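Local coordinates for protein hemolysin BL lytic component L1 (Bacillus cereus, PDB 7NMQ) that forms one component of the haemolysin BL enterotoxin, an alpha-helical toxin of the ClyA-like family that is thought to take part in forming pores in host-cell membranes, at residues K188-D193 with M256-E261; G214-I219 with P228-G233. All blocks are in the same frame, centred on the assembly; numbering follows the deposited sequence. Where two conformers were deposited one is given.

Contact 1 of 2, residues K188-D193 with M256-E261; sequences KKHFDD and MDSYNE
His190 lays one face of its imidazole over Ser258, whose CB sits 3.4 Å from the ring centroid and almost straight above it, a CH-pi contact. A serine suits this place because its short side chain lets a flat ring settle close against the helix. The ring keeps its own polar tie, since His190 ND1 is hydrogen-bonded to ND1 of His255, one residue before 256-261; the hydroxyl of Ser258 turns back to the carbonyl of Lys254 in its own helix. One residue further on, Phe191 meets Tyr259. CG of Phe191 stands anti to the backbone N (chi1 -161°), and CD1 of the ring reaches to 3.7 Å from CE2 of Tyr259, over one face of the tyrosine but displaced toward its rim. The two planes are inclined at 49°, so the rings meet obliquely. Met256, one turn before Tyr259, in one of its two conformers brings its methyl CE near Phe191 CE1. Phe191, Tyr259 and Met256 are buried, and Leu22, Val23 and Leu26 of helix 10-33 pack against the two aromatic rings. The remaining side of helix 188-193 is polar: Lys189 NZ forms a 2.8 Å salt bridge with Asp193 OD1 one turn later. With no hydrogen bond crossing between the segments, shape and aromatic surface carry the contact. The axes of the two short segments run nearly antiparallel at 154° and approach to 8.4 Å, an antiparallel helix pair within the largely helical body of a ClyA-like toxin.

Contact 2 of 2, residues G214-I219 with P228-G233; sequences GGAVVI and PAVVGG
Val218 and Ala229 pair through two backbone hydrogen bonds: Val218 N gives to Ala229 O at 2.9 Å, and Ala229 N returns one to Val218 O at the same length. These reciprocal bonds define an antiparallel hydrogen-bonded pair. A third bond, from Val231 N to Ala216 O at 2.8 Å, extends the ladder beyond the strands; here the donor stands 42° out of the carbonyl plane.

The non-hydrogen-bonded pairs, Val217 with Val230 and Ile219 with Pro228, bring weaker CA-H...O contacts, such as Val217 CA to Ala229 O at 3.3 Å. Proline fits such a position, because a residue there need give no N-H to the partner strand.

Apolar side chains divide between the two faces. On one, CG2 of Val217 approaches CG2 of Val230, and CD1 of Ile219 lies 3.7 Å from CB of Pro228; this face packs against Leu26 and Thr30 of helix 10-33 and Tyr259 and Met256 of helix 247-272. On the other, CG1 of Val218, anti to its carbonyl carbon (chi1 -69°), meets CG2 of Val231 at 3.8 Å, the two side chains crossing at about a right angle. Ala229 adds only a methyl there, and the beta-branched valines suit extended backbone.

A type II turn then runs from Val230 to Gly233, with Gly233 N bonded to Val230 O at 2.9 Å; Gly232, at phi 77°, occupies its third position, where glycine is common. The chemistry implies a small two-stranded hairpin whose facing backbone groups are largely joined by three hydrogen bonds while its side chains remain apolar. It belongs to a region predicted to be transmembrane; that it rearranges on membrane insertion, as in relatives, is an inference.

In the fold
From the N terminus, the chain runs through its first long helices to helix 173-200, passes into helix 203-216 and strand 217-222, turns back as strand 225-230, and continues to helix 247-272. Contact 1 closes the outer loop by joining helices 173-200 and 247-272; contact 2 closes a much shorter one within it, where the hairpin strands meet. The two centres lie about 12 Å apart and the contacts touch directly: Asn260 OD1 probably accepts a hydrogen bond from Val230 N. Helix 247-272 thus binds the hairpin to the helical body, and helix 10-33 borders both contacts.

Contact 1 of 2, residues K188-D193 with M256-E261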
loop_
_atom_site.group_PDB
_atom_site.type_symbol
_atom_site.label_atom_id
_atom_site.label_comp_id
_atom_site.label_asym_id
_atom_site.label_seq_id
_atom_site.Cartn_x
_atom_site.Cartn_y
_atom_site.Cartn_z
ATOM N N LYS A 188 -1.823 15.026 -0.080
ATOM C CA LYS A 188 -1.083 13.756 0.040
ATOM C C LYS A 188 -0.261 13.793 1.322
ATOM O O LYS A 188 -0.188 12.743 1.977
ATOM C CB LYS A 188 -0.178 13.587 -1.177
ATOM C CG LYS A 188 0.584 12.268 -1.186
ATOM C CD LYS A 188 1.346 11.977 -2.426
ATOM C CE LYS A 188 1.885 10.560 -2.433
ATOM N NZ LYS A 188 0.996 9.567 -1.762
ATOM N N LYS A 189 0.369 14.923 1.617
ATOM C CA LYS A 189 1.143 15.084 2.869
ATOM C C LYS A 189 0.231 14.870 4.081
ATOM O O LYS A 189 0.634 14.213 5.046
ATOM C CB LYS A 189 1.837 16.445 2.954
ATOM C CG LYS A 189 2.831 16.577 4.083
ATOM C CD LYS A 189 3.838 15.431 4.199
ATOM C CE LYS A 189 5.033 15.755 5.065
ATOM N NZ LYS A 189 4.692 15.766 6.503
ATOM N N HIS A 190 -0.975 15.421 4.091
ATOM C CA HIS A 190 -1.907 15.207 5.218
ATOM C C HIS A 190 -2.175 13.709 5.386
ATOM O O HIS A 190 -2.171 13.214 6.520
ATOM C CB HIS A 190 -3.229 15.957 5.053
ATOM C CG HIS A 190 -3.120 17.426 5.259
ATOM N ND1 HIS A 190 -2.697 17.992 6.455
ATOM C CD2 HIS A 190 -3.448 18.463 4.431
ATOM C CE1 HIS A 190 -2.755 19.322 6.328
ATOM N NE2 HIS A 190 -3.202 19.631 5.073
ATOM N N PHE A 191 -2.458 12.999 4.301
ATOM C CA PHE A 191 -2.792 11.557 4.381
ATOM C C PHE A 191 -1.559 10.794 4.843
ATOM O O PHE A 191 -1.645 9.857 5.679
ATOM C CB PHE A 191 -3.265 11.051 3.025
ATOM C CG PHE A 191 -4.028 9.769 3.130
ATOM C CD1 PHE A 191 -5.389 9.837 3.395
ATOM C CD2 PHE A 191 -3.456 8.528 2.965
ATOM C CE1 PHE A 191 -6.157 8.693 3.474
ATOM C CE2 PHE A 191 -4.242 7.394 3.059
ATOM C CZ PHE A 191 -5.568 7.474 3.317
ATOM N N ASP A 192 -0.409 11.180 4.327
ATOM C CA ASP A 192 0.859 10.524 4.746
ATOM C C ASP A 192 1.077 10.711 6.251
ATOM O O ASP A 192 1.582 9.795 6.916
ATOM C CB ASP A 192 2.087 11.070 4.011
ATOM C CG ASP A 192 2.176 10.719 2.536
ATOM O OD1 ASP A 192 1.506 9.761 2.140
ATOM O OD2 ASP A 192 2.985 11.390 1.816
ATOM N N ASP A 193 0.683 11.855 6.787
ATOM C CA ASP A 193 0.836 12.179 8.219
ATOM C C ASP A 193 -0.106 11.302 9.036
ATOM O O ASP A 193 0.291 10.835 10.118
ATOM C CB ASP A 193 0.671 13.672 8.508
ATOM C CG ASP A 193 1.817 14.519 7.953
ATOM O OD1 ASP A 193 2.867 13.959 7.586
ATOM O OD2 ASP A 193 1.665 15.779 7.931
ATOM N N MET A 256 -6.601 14.402 8.923
ATOM C CA MET A 256 -7.679 13.743 8.151
ATOM C C MET A 256 -8.745 14.777 7.794
ATOM O O MET A 256 -9.184 14.818 6.624
ATOM C CB MET A 256 -8.312 12.611 8.953
ATOM C CG MET A 256 -9.335 11.869 8.143
ATOM S SD MET A 256 -8.617 11.299 6.588
ATOM C CE MET A 256 -8.121 9.652 7.085
ATOM N N ASP A 257 -9.065 15.660 8.725
ATOM C CA ASP A 257 -10.064 16.730 8.439
ATOM C C ASP A 257 -9.521 17.663 7.348
ATOM O O ASP A 257 -10.289 18.038 6.452
ATOM C CB ASP A 257 -10.399 17.537 9.679
ATOM C CG ASP A 257 -11.124 16.766 10.760
ATOM O OD1 ASP A 257 -11.686 15.675 10.465
ATOM O OD2 ASP A 257 -11.059 17.249 11.920
ATOM N N SER A 258 -8.224 17.931 7.331
ATOM C CA SER A 258 -7.626 18.810 6.318
ATOM C C SER A 258 -7.660 18.118 4.959
ATOM O O SER A 258 -7.872 18.803 3.934
ATOM C CB SER A 258 -6.234 19.221 6.631
ATOM O OG SER A 258 -6.142 19.938 7.843
ATOM N N TYR A 259 -7.386 16.820 4.921
ATOM C CA TYR A 259 -7.534 15.998 3.709
ATOM C C TYR A 259 -8.939 16.168 3.139
ATOM O O TYR A 259 -9.115 16.429 1.924
ATOM C CB TYR A 259 -7.233 14.542 4.059
ATOM C CG TYR A 259 -7.400 13.618 2.903
ATOM C CD1 TYR A 259 -8.630 13.076 2.597
ATOM C CD2 TYR A 259 -6.316 13.273 2.128
ATOM C CE1 TYR A 259 -8.775 12.198 1.541
ATOM C CE2 TYR A 259 -6.456 12.428 1.042
ATOM C CZ TYR A 259 -7.685 11.869 0.751
ATOM O OH TYR A 259 -7.835 11.027 -0.324
ATOM N N ASN A 260 -9.936 16.039 3.994
ATOM C CA ASN A 260 -11.344 16.118 3.538
ATOM C C ASN A 260 -11.666 17.541 3.081
ATOM O O ASN A 260 -12.435 17.688 2.105
ATOM C CB ASN A 260 -12.313 15.692 4.636
ATOM C CG ASN A 260 -12.421 14.191 4.778
ATOM O OD1 ASN A 260 -12.101 13.427 3.872
ATOM N ND2 ASN A 260 -12.858 13.773 5.948
ATOM N N GLU A 261 -11.087 18.532 3.757
ATOM C CA GLU A 261 -11.239 19.981 3.459
ATOM C C GLU A 261 -10.786 20.237 2.015
ATOM O O GLU A 261 -11.488 20.951 1.264
ATOM C CB GLU A 261 -10.454 20.825 4.464
ATOM C CG GLU A 261 -10.516 22.322 4.215
ATOM C CD GLU A 261 -9.672 23.214 5.140
ATOM O OE1 GLU A 261 -8.867 22.677 5.971
ATOM O OE2 GLU A 261 -9.801 24.477 5.009
#

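Contact 2 of 2, residues G214-I219 with P228-G233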
loop_
_atom_site.group_PDB
_atom_site.type_symbol
_atom_site.label_atom_id
_atom_site.label_comp_id
_atom_site.label_asym_id
_atom_site.label_seq_id
_atom_site.Cartn_x
_atom_site.Cartn_y
_atom_site.Cartn_z
ATOM N N GLY A 214 -10.710 2.741 5.284
ATOM C CA GLY A 214 -11.229 2.035 4.098
ATOM C C GLY A 214 -12.741 1.974 4.144
ATOM O O GLY A 214 -13.378 2.202 3.093
ATOM N N GLY A 215 -13.317 1.698 5.316
ATOM C CA GLY A 215 -14.759 1.523 5.454
ATOM C C GLY A 215 -15.519 2.827 5.270
ATOM O O GLY A 215 -16.705 2.723 4.996
ATOM N N ALA A 216 -14.858 3.971 5.392
ATOM C CA ALA A 216 -15.473 5.314 5.384
ATOM C C ALA A 216 -15.185 6.031 4.071
ATOM O O ALA A 216 -15.741 7.133 3.893
ATOM C CB ALA A 216 -15.017 6.111 6.560
ATOM N N VAL A 217 -14.371 5.491 3.184
ATOM C CA VAL A 217 -14.038 6.194 1.916
ATOM C C VAL A 217 -15.247 6.252 1.004
ATOM O O VAL A 217 -15.920 5.242 0.778
ATOM C CB VAL A 217 -12.865 5.545 1.175
ATOM C CG1 VAL A 217 -12.780 6.003 -0.263
ATOM C CG2 VAL A 217 -11.589 5.840 1.920
ATOM N N VAL A 218 -15.477 7.447 0.470
ATOM C CA VAL A 218 -16.416 7.643 -0.653
ATOM C C VAL A 218 -15.642 8.359 -1.761
ATOM O O VAL A 218 -14.736 9.120 -1.444
ATOM C CB VAL A 218 -17.659 8.434 -0.229
ATOM C CG1 VAL A 218 -18.516 7.605 0.707
ATOM C CG2 VAL A 218 -17.384 9.820 0.310
ATOM N N ILE A 219 -15.998 8.096 -3.018
ATOM C CA ILE A 219 -15.373 8.808 -4.163
ATOM C C ILE A 219 -16.462 9.710 -4.756
ATOM O O ILE A 219 -17.510 9.164 -5.149
ATOM C CB ILE A 219 -14.787 7.803 -5.162
ATOM C CG1 ILE A 219 -13.872 6.718 -4.545
ATOM C CG2 ILE A 219 -14.120 8.612 -6.272
ATOM C CD1 ILE A 219 -12.567 7.152 -4.062
ATOM N N PRO A 228 -11.506 11.346 -3.547
ATOM C CA PRO A 228 -11.927 10.641 -2.351
ATOM C C PRO A 228 -12.128 11.564 -1.154
ATOM O O PRO A 228 -11.527 12.610 -1.063
ATOM C CB PRO A 228 -10.812 9.679 -1.996
ATOM C CG PRO A 228 -9.683 10.078 -2.844
ATOM C CD PRO A 228 -10.089 11.135 -3.840
ATOM N N ALA A 229 -12.947 11.091 -0.223
ATOM C CA ALA A 229 -13.098 11.678 1.113
ATOM C C ALA A 229 -13.364 10.559 2.107
ATOM O O ALA A 229 -13.817 9.499 1.701
ATOM C CB ALA A 229 -14.251 12.645 1.113
ATOM N N VAL A 230 -13.038 10.814 3.367
ATOM C CA VAL A 230 -13.217 9.808 4.442
ATOM C C VAL A 230 -14.350 10.283 5.345
ATOM O O VAL A 230 -14.188 11.240 6.094
ATOM C CB VAL A 230 -11.912 9.618 5.212
ATOM C CG1 VAL A 230 -12.092 8.601 6.297
ATOM C CG2 VAL A 230 -10.775 9.203 4.271
ATOM N N VAL A 231 -15.502 9.650 5.198
ATOM C CA VAL A 231 -16.720 10.101 5.922
ATOM C C VAL A 231 -16.477 10.047 7.423
ATOM O O VAL A 231 -16.246 8.930 7.905
ATOM C CB VAL A 231 -17.915 9.239 5.536
ATOM C CG1 VAL A 231 -19.126 9.625 6.359
ATOM C CG2 VAL A 231 -18.191 9.310 4.043
ATOM N N GLY A 232 -16.619 11.162 8.124
ATOM C CA GLY A 232 -16.425 11.232 9.584
ATOM C C GLY A 232 -14.961 11.236 9.984
ATOM O O GLY A 232 -14.666 11.137 11.192
ATOM N N GLY A 233 -14.049 11.329 9.030
ATOM C CA GLY A 233 -12.608 11.302 9.326
ATOM C C GLY A 233 -12.217 10.087 10.177
ATOM O O GLY A 233 -12.576 8.956 9.838
#